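Local coordinates for cellulosomal scaffoldin adaptor protein B (Acetivibrio cellulolyticus, PDB 3FNK) that serves as a type II cohesin module of an adaptor scaffoldin, a dockerin-binding beta-sandwich unit used in building the cellulosome, at residues H89-E93 with G94-L98. Sequence-based numbering, arbitrary orientation.
With EDO (1,2-ethanediol), chain D.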
loop_
_atom_site.group_PDB
_atom_site.type_symbol
_atom_site.label_atom_id
_atom_site.label_comp_id
_atom_site.label_asym_id
_atom_site.label_seq_id
_atom_site.Cartn_x
_atom_site.Cartn_y
_atom_site.Cartn_z
ATOM N N HIS A 89 5.366 -11.482 3.613
ATOM C CA HIS A 89 6.052 -11.279 2.331
ATOM C C HIS A 89 6.752 -12.515 1.788
ATOM O O HIS A 89 6.890 -13.539 2.480
ATOM C CB HIS A 89 7.045 -10.143 2.495
ATOM C CG HIS A 89 6.489 -8.984 3.262
ATOM N ND1 HIS A 89 5.214 -8.496 3.042
ATOM C CD2 HIS A 89 7.023 -8.218 4.247
ATOM C CE1 HIS A 89 4.999 -7.474 3.853
ATOM N NE2 HIS A 89 6.074 -7.284 4.591
ATOM N N LYS A 90 7.175 -12.411 0.534
ATOM C CA LYS A 90 7.999 -13.422 -0.111
ATOM C C LYS A 90 9.062 -12.647 -0.867
ATOM O O LYS A 90 8.982 -12.491 -2.096
ATOM C CB LYS A 90 7.143 -14.258 -1.062
ATOM C CG LYS A 90 6.907 -15.679 -0.658
ATOM C CD LYS A 90 8.019 -16.538 -1.234
ATOM C CE LYS A 90 7.487 -17.884 -1.681
ATOM N NZ LYS A 90 8.632 -18.752 -2.124
ATOM N N ILE A 91 10.032 -12.139 -0.121
ATOM C CA ILE A 91 10.990 -11.148 -0.606
ATOM C C ILE A 91 11.834 -11.658 -1.779
ATOM O O ILE A 91 12.270 -10.882 -2.626
ATOM C CB ILE A 91 11.903 -10.699 0.551
ATOM C CG1 ILE A 91 11.075 -9.964 1.590
ATOM C CG2 ILE A 91 13.020 -9.813 0.068
ATOM C CD1 ILE A 91 11.215 -8.475 1.553
ATOM N N SER A 92 12.035 -12.966 -1.827
ATOM C CA SER A 92 12.880 -13.567 -2.829
ATOM C C SER A 92 12.124 -13.665 -4.140
ATOM O O SER A 92 12.745 -13.737 -5.194
ATOM C CB SER A 92 13.351 -14.952 -2.388
ATOM O OG SER A 92 12.270 -15.875 -2.369
ATOM N N GLU A 93 10.793 -13.688 -4.070
ATOM C CA GLU A 93 9.959 -13.559 -5.257
ATOM C C GLU A 93 9.562 -12.102 -5.591
ATOM O O GLU A 93 8.898 -11.855 -6.590
ATOM C CB GLU A 93 8.709 -14.405 -5.130
ATOM C CG GLU A 93 8.938 -15.883 -5.084
ATOM C CD GLU A 93 7.625 -16.635 -5.128
ATOM O OE1 GLU A 93 6.667 -16.218 -4.442
ATOM O OE2 GLU A 93 7.526 -17.645 -5.866
ATOM N N GLY A 94 9.961 -11.130 -4.785
ATOM C CA GLY A 94 9.475 -9.767 -4.997
ATOM C C GLY A 94 7.986 -9.566 -4.652
ATOM O O GLY A 94 7.281 -8.840 -5.348
ATOM N N ILE A 95 7.517 -10.171 -3.553
ATOM C CA ILE A 95 6.104 -10.089 -3.163
ATOM C C ILE A 95 5.970 -9.553 -1.740
ATOM O O ILE A 95 6.531 -10.112 -0.811
ATOM C CB ILE A 95 5.355 -11.454 -3.312
ATOM C CG1 ILE A 95 5.177 -11.827 -4.778
ATOM C CG2 ILE A 95 3.945 -11.370 -2.740
ATOM C CD1 ILE A 95 5.071 -13.278 -5.000
ATOM N N LEU A 96 5.240 -8.456 -1.601
ATOM C CA LEU A 96 4.838 -7.937 -0.313
ATOM C C LEU A 96 3.334 -8.049 -0.165
ATOM O O LEU A 96 2.597 -7.767 -1.109
ATOM C CB LEU A 96 5.213 -6.458 -0.153
ATOM C CG LEU A 96 6.660 -5.982 -0.354
ATOM C CD1 LEU A 96 6.783 -4.499 -0.036
ATOM C CD2 LEU A 96 7.607 -6.772 0.520
ATOM N N ASN A 97 2.897 -8.441 1.033
ATOM C CA ASN A 97 1.500 -8.471 1.384
ATOM C C ASN A 97 1.336 -7.850 2.786
ATOM O O ASN A 97 1.897 -8.359 3.793
ATOM C CB ASN A 97 0.946 -9.892 1.260
ATOM C CG ASN A 97 -0.555 -9.922 1.261
ATOM O OD1 ASN A 97 -1.177 -9.738 2.308
ATOM N ND2 ASN A 97 -1.160 -10.145 0.096
ATOM N N LEU A 98 0.587 -6.739 2.821
ATOM C CA LEU A 98 0.451 -5.882 3.971
ATOM C C LEU A 98 -1.029 -5.700 4.280
ATOM O O LEU A 98 -1.856 -5.494 3.366
ATOM C CB LEU A 98 0.967 -4.481 3.653
ATOM C CG LEU A 98 2.207 -4.273 2.780
ATOM C CD1 LEU A 98 2.312 -2.811 2.394
ATOM C CD2 LEU A 98 3.438 -4.672 3.571
HETATM C C1 EDO D . -1.097 -9.848 6.133
HETATM O O1 EDO D . -1.074 -9.110 4.903
HETATM C C2 EDO D . -1.320 -11.302 5.797
HETATM O O2 EDO D . -2.708 -11.534 5.601
#
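K90 and I95 close a tight beta-hairpin turn with a G1 beta bulge, a local contact where the chain reverses between strands 83-87 and 95-102 of the cohesin module. K90 N donates to I95 O at 2.7 Å in a nearly straight bond, and I95 N returns to K90 O. That carbonyl also accepts E93 N, the two donors approaching from opposite faces of its plane. At the bulge, where G94 has positive phi (71°), G94 N donates to I91 O at 3.2 Å, from well above the carbonyl plane.

Beyond this bridge the H89 imidazole accepts the N-H of N97 on its ND1. Its CG lies beside its own backbone N (chi1 -43°), which turns the ring toward strand 95-102, with its ND1 edge to that N-H. L96 CD2 covers one face as a CH-pi contact, 3.9 Å from the ring centroid, while L98 CD2 meets the edge near CE1. NE2 is engaged by S68 O, consistent with a proton on NE2 and a bare ND1. I91 CD1 adds a looser apolar touch on L96 CD2, and both side chains reach A55. At the turn, E93 runs alongside I95, its OE1 3.4 Å from I95 CD1. N97 turns its amide to Q43, N45 and an ethanediol that is likely a crystallisation additive, whereas its backbone N lies close to the ring plane of H89 and reaches ND1 at 3.1 Å.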